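Local coordinates for phosphatidylglycerophosphatase and protein-tyrosine phosphatase 1 (Mus musculus, PDB 3RGO) that dephosphorylates phosphatidylglycerophosphate to phosphatidylglycerol, an essential step on the way to cardiolipin in mitochondria, at residues A[9-14]-A[102-107]; A[31-36]-A[92-97]. One frame throughout, in Å; residues are numbered along the deposited sequence.

Contact 1 packs strand 9-12 against the start of helix 102-115, and contact 2 pairs strand 29-35 with strand 91-95; their centres lie about 6 Å apart. Strand 91-95 joins them, bordering strand 9-12 on one edge, where V94 N and L10 O are 2.8 Å apart, and strand 29-35 on the other. The two also meet at A13 O and Y93 OH, 2.7 Å apart, and where M35 CE packs 3.3 Å from S103 CA. One sulfate (chain B) touches both contacts, in the loop between C96, the predicted phosphocysteine nucleophile, and R102. The side chain of S103 lies about 4 Å from that of C96.

Contact 1 (A[9-14]-A[102-107]); sequences VLLGAL and RSATMV. With SO4 (sulfate ion), chain B; SO4 (sulfate ion), chain C.
L11 puts its isobutyl group between S103, A104 and V107, and the two branches do different work. CG is anti to the backbone N (chi1 168°); from there CD1 lies 3.4 Å from S103 OG and also touches V107 CG2, while CD2 turns to the backbone and methyl of A104, 4.3 Å from A104 CB. V107 CG2 is shared: V9 CG1 meets it at 3.9 Å, and the two valines pass alongside one another, pointing opposite ways. The strand and helix segments run nearly antiparallel, at 164°, and the link between them is made by apolar packing.

S103 is the polar member of the interface. With chi1 at 53°, OG is tucked between the backbone N and C, where it donates to O3 of the chain B sulfate at 2.7 Å; S103 N reaches the same oxygen at 2.9 Å, so two bonds grip O3. R102 holds O1 in a comparable pincer, with its backbone N on one arm and NH1, 2.9 Å from O1, on the other. The guanidinium meets the sulfates at its edge: O1 lies near its plane, and NE donates at 2.9 Å to O3 of the chain C sulfate, with NH2 binding O2 of that ion. An alanine in place of R102 removes NE, NH1 and NH2, and would probably leave the chain B sulfate less firmly held at O1 and the chain C sulfate without the guanidinium's charge. R102 closes the CX5R signature of the protein-tyrosine phosphatases. The chemistry is thus divided, methyls fixing the helix to the sheet while hydroxyl, amides and guanidinium at its N-terminal end bind an anion that probably marks the substrate phosphate site.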
ATOM      1  N   VAL A   9       0.377  -4.621  -7.322  1.00 36.19           N
ATOM      2  CA  VAL A   9       0.393  -3.375  -6.563  1.00 34.04           C
ATOM      3  C   VAL A   9       0.800  -2.147  -7.368  1.00 35.56           C
ATOM      4  O   VAL A   9       1.739  -2.187  -8.157  1.00 39.44           O
ATOM      5  CB  VAL A   9       1.296  -3.501  -5.325  1.00 34.34           C
ATOM      6  CG1 VAL A   9       1.529  -2.131  -4.680  1.00 30.38           C
ATOM      7  CG2 VAL A   9       0.685  -4.483  -4.339  1.00 31.09           C
ATOM      8  N   LEU A  10       0.067  -1.057  -7.160  1.00 35.20           N
ATOM      9  CA  LEU A  10       0.497   0.254  -7.617  1.00 33.37           C
ATOM     10  C   LEU A  10       0.636   1.180  -6.413  1.00 36.29           C
ATOM     11  O   LEU A  10      -0.104   1.061  -5.434  1.00 35.56           O
ATOM     12  CB  LEU A  10      -0.493   0.840  -8.626  1.00 35.90           C
ATOM     13  CG  LEU A  10      -0.789  -0.047  -9.841  1.00 39.37           C
ATOM     14  CD1 LEU A  10      -2.066  -0.847  -9.619  1.00 40.21           C
ATOM     15  CD2 LEU A  10      -0.893   0.797 -11.101  1.00 42.64           C
ATOM     16  N   LEU A  11       1.602   2.087  -6.494  1.00 36.77           N
ATOM     17  CA  LEU A  11       1.872   3.056  -5.439  1.00 36.56           C
ATOM     18  C   LEU A  11       1.812   4.459  -6.040  1.00 38.75           C
ATOM     19  O   LEU A  11       2.494   4.742  -7.025  1.00 41.82           O
ATOM     20  CB  LEU A  11       3.255   2.805  -4.836  1.00 34.89           C
ATOM     21  CG  LEU A  11       3.822   3.887  -3.913  1.00 34.49           C
ATOM     22  CD1 LEU A  11       3.012   4.007  -2.629  1.00 32.63           C
ATOM     23  CD2 LEU A  11       5.288   3.624  -3.603  1.00 37.55           C
ATOM     24  N   GLY A  12       0.994   5.332  -5.459  1.00 36.42           N
ATOM     25  CA  GLY A  12       0.852   6.683  -5.981  1.00 37.30           C
ATOM     26  C   GLY A  12       0.258   7.695  -5.021  1.00 39.44           C
ATOM     27  O   GLY A  12      -0.099   7.369  -3.889  1.00 37.27           O
ATOM     28  N   ALA A  13       0.149   8.940  -5.480  1.00 37.42           N
ATOM     29  CA  ALA A  13      -0.490   9.986  -4.694  1.00 37.02           C
ATOM     30  C   ALA A  13      -1.985   9.697  -4.575  1.00 39.14           C
ATOM     31  O   ALA A  13      -2.517   8.832  -5.283  1.00 40.60           O
ATOM     32  CB  ALA A  13      -0.252  11.353  -5.332  1.00 42.07           C
ATOM     33  N   LEU A  14      -2.659  10.404  -3.673  1.00 38.62           N
ATOM     34  CA  LEU A  14      -4.096  10.211  -3.483  1.00 43.40           C
ATOM     35  C   LEU A  14      -4.819  10.229  -4.829  1.00 41.14           C
ATOM     36  O   LEU A  14      -4.543  11.077  -5.676  1.00 38.85           O
ATOM     37  CB  LEU A  14      -4.683  11.276  -2.550  1.00 47.14           C
ATOM     38  CG  LEU A  14      -4.772  12.703  -3.088  1.00 56.73           C
ATOM     39  CD1 LEU A  14      -5.651  13.571  -2.192  1.00 61.13           C
ATOM     40  CD2 LEU A  14      -3.387  13.313  -3.242  1.00 60.20           C
ATOM     41  N   ARG A 102       4.467   6.956   3.935  1.00 38.00           N
ATOM     42  CA  ARG A 102       3.550   6.067   4.640  1.00 36.95           C
ATOM     43  C   ARG A 102       3.058   4.986   3.684  1.00 33.49           C
ATOM     44  O   ARG A 102       3.013   3.803   4.023  1.00 34.06           O
ATOM     45  CB  ARG A 102       2.373   6.867   5.205  1.00 34.34           C
ATOM     46  CG  ARG A 102       2.789   7.835   6.296  1.00 38.46           C
ATOM     47  CD  ARG A 102       1.784   8.956   6.480  1.00 42.49           C
ATOM     48  NE  ARG A 102       2.275   9.940   7.437  1.00 50.97           N
ATOM     49  CZ  ARG A 102       3.091  10.942   7.125  1.00 57.05           C
ATOM     50  NH1 ARG A 102       3.505  11.100   5.875  1.00 56.57           N
ATOM     51  NH2 ARG A 102       3.491  11.790   8.066  1.00 58.96           N
ATOM     52  N   SER A 103       2.707   5.401   2.474  1.00 35.64           N
ATOM     53  CA  SER A 103       2.218   4.468   1.473  1.00 35.81           C
ATOM     54  C   SER A 103       3.357   3.597   0.939  1.00 35.58           C
ATOM     55  O   SER A 103       3.168   2.413   0.648  1.00 32.40           O
ATOM     56  CB  SER A 103       1.494   5.222   0.351  1.00 33.19           C
ATOM     57  OG  SER A 103       2.310   6.246  -0.182  1.00 33.91           O
ATOM     58  N   ALA A 104       4.541   4.190   0.823  1.00 33.50           N
ATOM     59  CA  ALA A 104       5.739   3.450   0.440  1.00 33.97           C
ATOM     60  C   ALA A 104       6.060   2.353   1.459  1.00 36.65           C
ATOM     61  O   ALA A 104       6.473   1.254   1.099  1.00 33.82           O
ATOM     62  CB  ALA A 104       6.921   4.398   0.296  1.00 33.79           C
ATOM     63  N   THR A 105       5.858   2.658   2.733  1.00 33.99           N
ATOM     64  CA  THR A 105       6.122   1.699   3.802  1.00 34.61           C
ATOM     65  C   THR A 105       5.188   0.489   3.710  1.00 35.52           C
ATOM     66  O   THR A 105       5.609  -0.658   3.908  1.00 34.57           O
ATOM     67  CB  THR A 105       5.996   2.379   5.174  1.00 35.54           C
ATOM     68  OG1 THR A 105       6.970   3.425   5.265  1.00 31.11           O
ATOM     69  CG2 THR A 105       6.223   1.376   6.298  1.00 38.62           C
ATOM     70  N   MET A 106       3.923   0.753   3.400  1.00 30.99           N
ATOM     71  CA  MET A 106       2.929  -0.307   3.220  1.00 30.92           C
ATOM     72  C   MET A 106       3.335  -1.234   2.084  1.00 32.78           C
ATOM     73  O   MET A 106       3.282  -2.465   2.215  1.00 34.07           O
ATOM     74  CB  MET A 106       1.546   0.298   2.937  1.00 30.77           C
ATOM     75  CG  MET A 106       0.426  -0.733   2.734  1.00 33.00           C
ATOM     76  SD  MET A 106      -0.047  -1.608   4.265  1.00 38.88           S
ATOM     77  CE  MET A 106      -0.445  -0.221   5.322  1.00186.99           C
ATOM     78  N   VAL A 107       3.735  -0.638   0.964  1.00 32.09           N
ATOM     79  CA  VAL A 107       4.191  -1.415  -0.185  1.00 32.80           C
ATOM     80  C   VAL A 107       5.457  -2.195   0.164  1.00 33.34           C
ATOM     81  O   VAL A 107       5.629  -3.331  -0.278  1.00 35.81           O
ATOM     82  CB  VAL A 107       4.416  -0.532  -1.446  1.00 34.59           C
ATOM     83  CG1 VAL A 107       5.055  -1.348  -2.565  1.00 33.40           C
ATOM     84  CG2 VAL A 107       3.093   0.086  -1.924  1.00 30.91           C
TER
HETATM   85  S   SO4 B   1       2.808   9.573   2.025  1.00 44.58           S
HETATM   86  O1  SO4 B   1       3.349   9.638   3.379  1.00 44.49           O
HETATM   87  O2  SO4 B   1       3.813  10.011   1.061  1.00 38.98           O
HETATM   88  O3  SO4 B   1       2.407   8.203   1.732  1.00 43.11           O
HETATM   89  O4  SO4 B   1       1.647  10.455   1.917  1.00 42.08           O
HETATM   90  S   SO4 C   2       1.862  10.029  11.186  1.00 66.13           S
HETATM   91  O1  SO4 C   2       1.704   8.688  11.748  1.00 67.37           O
HETATM   92  O2  SO4 C   2       3.243  10.213  10.734  1.00 63.46           O
HETATM   93  O3  SO4 C   2       0.947  10.186  10.055  1.00 63.06           O
HETATM   94  O4  SO4 C   2       1.542  11.027  12.206  1.00 62.92           O

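Contact 2 (A[31-36]-A[92-97]); sequences GVITMN and VYVHCK. With SO4 (sulfate ion), chain B.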
ATOM      1  N   GLY A  31      -9.035  -2.975  -5.910  1.00 39.43           N
ATOM      2  CA  GLY A  31      -8.877  -2.746  -4.490  1.00 37.23           C
ATOM      3  C   GLY A  31      -8.076  -1.484  -4.259  1.00 35.94           C
ATOM      4  O   GLY A  31      -7.243  -1.108  -5.080  1.00 36.86           O
ATOM      5  N   VAL A  32      -8.340  -0.811  -3.151  1.00 34.28           N
ATOM      6  CA  VAL A  32      -7.582   0.384  -2.817  1.00 34.42           C
ATOM      7  C   VAL A  32      -7.280   0.377  -1.329  1.00 36.59           C
ATOM      8  O   VAL A  32      -8.154   0.094  -0.504  1.00 37.61           O
ATOM      9  CB  VAL A  32      -8.322   1.678  -3.246  1.00 46.77           C
ATOM     10  CG1 VAL A  32      -9.717   1.721  -2.649  1.00 51.52           C
ATOM     11  CG2 VAL A  32      -7.522   2.933  -2.867  1.00 42.66           C
ATOM     12  N   ILE A  33      -6.021   0.625  -0.994  1.00 35.43           N
ATOM     13  CA  ILE A  33      -5.626   0.772   0.395  1.00 35.36           C
ATOM     14  C   ILE A  33      -5.440   2.251   0.655  1.00 35.14           C
ATOM     15  O   ILE A  33      -4.576   2.890   0.058  1.00 35.47           O
ATOM     16  CB  ILE A  33      -4.331   0.012   0.720  1.00 33.24           C
ATOM     17  CG1 ILE A  33      -4.540  -1.489   0.496  1.00 32.68           C
ATOM     18  CG2 ILE A  33      -3.899   0.303   2.159  1.00 32.50           C
ATOM     19  CD1 ILE A  33      -3.309  -2.344   0.786  1.00 34.13           C
ATOM     20  N   THR A  34      -6.277   2.795   1.527  1.00 36.49           N
ATOM     21  CA  THR A  34      -6.243   4.220   1.832  1.00 38.29           C
ATOM     22  C   THR A  34      -5.698   4.445   3.228  1.00 39.70           C
ATOM     23  O   THR A  34      -6.258   3.972   4.212  1.00 45.11           O
ATOM     24  CB  THR A  34      -7.639   4.853   1.718  1.00 38.61           C
ATOM     25  OG1 THR A  34      -8.109   4.720   0.369  1.00 40.24           O
ATOM     26  CG2 THR A  34      -7.595   6.330   2.103  1.00 40.09           C
ATOM     27  N   MET A  35      -4.594   5.172   3.310  1.00 41.70           N
ATOM     28  CA  MET A  35      -3.964   5.423   4.592  1.00 40.43           C
ATOM     29  C   MET A  35      -4.192   6.857   5.035  1.00 41.05           C
ATOM     30  O   MET A  35      -4.112   7.786   4.231  1.00 39.19           O
ATOM     31  CB  MET A  35      -2.470   5.103   4.524  1.00 37.86           C
ATOM     32  CG  MET A  35      -2.185   3.617   4.373  1.00 40.72           C
ATOM     33  SD  MET A  35      -0.517   3.273   3.787  1.00 49.23           S
ATOM     34  CE  MET A  35      -0.805   3.346   2.025  1.00121.73           C
ATOM     35  N   ASN A  36      -4.492   7.015   6.320  1.00 44.71           N
ATOM     36  CA  ASN A  36      -4.681   8.325   6.933  1.00 47.10           C
ATOM     37  C   ASN A  36      -5.607   9.252   6.152  1.00 52.96           C
ATOM     38  O   ASN A  36      -5.313  10.433   5.991  1.00 49.87           O
ATOM     39  CB  ASN A  36      -3.335   9.014   7.164  1.00 45.74           C
ATOM     40  CG  ASN A  36      -2.550   8.394   8.307  1.00 48.93           C
ATOM     41  OD1 ASN A  36      -1.500   8.905   8.704  1.00 53.22           O
ATOM     42  ND2 ASN A  36      -3.062   7.297   8.852  1.00 40.70           N
ATOM     43  N   VAL A  92      -4.251  -3.549  -6.873  1.00 37.22           N
ATOM     44  CA  VAL A  92      -4.563  -2.724  -5.718  1.00 40.34           C
ATOM     45  C   VAL A  92      -3.744  -1.445  -5.769  1.00 37.59           C
ATOM     46  O   VAL A  92      -2.527  -1.485  -5.962  1.00 39.01           O
ATOM     47  CB  VAL A  92      -4.269  -3.463  -4.394  1.00 43.33           C
ATOM     48  CG1 VAL A  92      -4.432  -2.520  -3.207  1.00 38.54           C
ATOM     49  CG2 VAL A  92      -5.182  -4.673  -4.251  1.00 44.70           C
ATOM     50  N   TYR A  93      -4.424  -0.315  -5.606  1.00 34.94           N
ATOM     51  CA  TYR A  93      -3.780   0.991  -5.557  1.00 34.20           C
ATOM     52  C   TYR A  93      -3.552   1.363  -4.099  1.00 37.05           C
ATOM     53  O   TYR A  93      -4.490   1.377  -3.299  1.00 36.08           O
ATOM     54  CB  TYR A  93      -4.674   2.030  -6.238  1.00 33.27           C
ATOM     55  CG  TYR A  93      -4.036   3.372  -6.513  1.00 35.69           C
ATOM     56  CD1 TYR A  93      -3.958   4.348  -5.521  1.00 36.13           C
ATOM     57  CD2 TYR A  93      -3.552   3.687  -7.782  1.00 41.50           C
ATOM     58  CE1 TYR A  93      -3.396   5.590  -5.785  1.00 38.20           C
ATOM     59  CE2 TYR A  93      -2.990   4.930  -8.054  1.00 36.87           C
ATOM     60  CZ  TYR A  93      -2.914   5.874  -7.051  1.00 39.41           C
ATOM     61  OH  TYR A  93      -2.356   7.108  -7.319  1.00 44.03           O
ATOM     62  N   VAL A  94      -2.300   1.657  -3.759  1.00 36.07           N
ATOM     63  CA  VAL A  94      -1.914   1.956  -2.389  1.00 32.01           C
ATOM     64  C   VAL A  94      -1.507   3.415  -2.291  1.00 34.47           C
ATOM     65  O   VAL A  94      -0.633   3.872  -3.028  1.00 34.91           O
ATOM     66  CB  VAL A  94      -0.721   1.063  -1.944  1.00 32.76           C
ATOM     67  CG1 VAL A  94      -0.359   1.320  -0.495  1.00 32.44           C
ATOM     68  CG2 VAL A  94      -1.053  -0.404  -2.153  1.00 30.58           C
ATOM     69  N   HIS A  95      -2.141   4.154  -1.386  1.00 34.81           N
ATOM     70  CA  HIS A  95      -1.842   5.573  -1.264  1.00 31.48           C
ATOM     71  C   HIS A  95      -2.017   6.132   0.133  1.00 32.41           C
ATOM     72  O   HIS A  95      -2.729   5.584   0.971  1.00 31.51           O
ATOM     73  CB  HIS A  95      -2.732   6.391  -2.213  1.00 31.66           C
ATOM     74  CG  HIS A  95      -4.149   6.518  -1.740  1.00 31.16           C
ATOM     75  ND1 HIS A  95      -4.582   7.564  -0.955  1.00 34.12           N
ATOM     76  CD2 HIS A  95      -5.226   5.716  -1.925  1.00 32.17           C
ATOM     77  CE1 HIS A  95      -5.866   7.408  -0.682  1.00 35.44           C
ATOM     78  NE2 HIS A  95      -6.280   6.293  -1.260  1.00 36.41           N
ATOM     79  N   CYS A  96      -1.350   7.253   0.360  1.00 36.70           N
ATOM     80  CA  CYS A  96      -1.690   8.146   1.443  1.00 37.29           C
ATOM     81  C   CYS A  96      -1.909   9.497   0.771  1.00 39.95           C
ATOM     82  O   CYS A  96      -2.927   9.702   0.101  1.00 43.44           O
ATOM     83  CB  CYS A  96      -0.572   8.199   2.485  1.00 34.30           C
ATOM     84  SG  CYS A  96      -1.003   9.137   3.967  1.00 40.05           S
ATOM     85  N   LYS A  97      -0.937  10.392   0.897  1.00 37.56           N
ATOM     86  CA  LYS A  97      -1.018  11.699   0.248  1.00 45.81           C
ATOM     87  C   LYS A  97      -0.133  11.782  -0.990  1.00 45.52           C
ATOM     88  O   LYS A  97      -0.621  11.861  -2.113  1.00 46.13           O
ATOM     89  CB  LYS A  97      -0.626  12.814   1.225  1.00 54.82           C
ATOM     90  CG  LYS A  97      -1.625  13.060   2.346  1.00 58.79           C
ATOM     91  CD  LYS A  97      -1.224  14.290   3.156  1.00 65.33           C
ATOM     92  CE  LYS A  97      -1.089  15.517   2.262  1.00 67.27           C
ATOM     93  NZ  LYS A  97      -0.630  16.726   3.014  1.00 71.67           N
TER
HETATM   94  S   SO4 B   1       2.808   9.573   2.025  1.00 44.58           S
HETATM   95  O1  SO4 B   1       3.349   9.638   3.379  1.00 44.49           O
HETATM   96  O2  SO4 B   1       3.813  10.011   1.061  1.00 38.98           O
HETATM   97  O3  SO4 B   1       2.407   8.203   1.732  1.00 43.11           O
HETATM   98  O4  SO4 B   1       1.647  10.455   1.917  1.00 42.08           O
HETATM   99  O   HOH W   1      -5.237   9.431   2.097  1.00 48.15           O
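Y93 N donates to G31 O at 3.0 Å, and Y93 O in turn accepts I33 N at 2.9 Å, which sets the in-register pairing of two parallel strands. I33 O then receives H95 N with a C=O...N angle of 172°, close to the line of the carbonyl, and H95 O takes M35 N at 3.0 Å. The main chain of these two edges is therefore satisfied from G31 O to M35 N.

H95 has both ring nitrogens engaged. NE2 lies 2.9 Å from T34 OG1 in a hydrogen bond that either could donate; T34 OG1 is also bonded to Q58 NE2 of the neighbouring strand. ND1 donates to C96 O at 2.9 Å, nearly straight at 175°, with the acceptor in the ring plane. These two bonds fix the ring's rotation, while T34 CA lies over one face and V32 CG2 meets the edge. H95 and C96 are the HC of the HCX5R motif, in which the central parallel strand runs into the phosphate-binding loop of the phosphatase fold. C96 O has a second donor, a water that also donates to M35 O at 2.9 Å and so ties the strand ends together. On the sheet face of I33, V92 and V94, I33 CG1 packs against V92 CG1. Bent at chi3 (-88°), M35 brings CE to 3.3 Å from V94 CG1, tighter than usual contact. Past C96, the predicted nucleophile, K97 N gives its hydrogen to O4 of the chain B sulfate at 2.8 Å, and A98 N and R100 N bind the same ion.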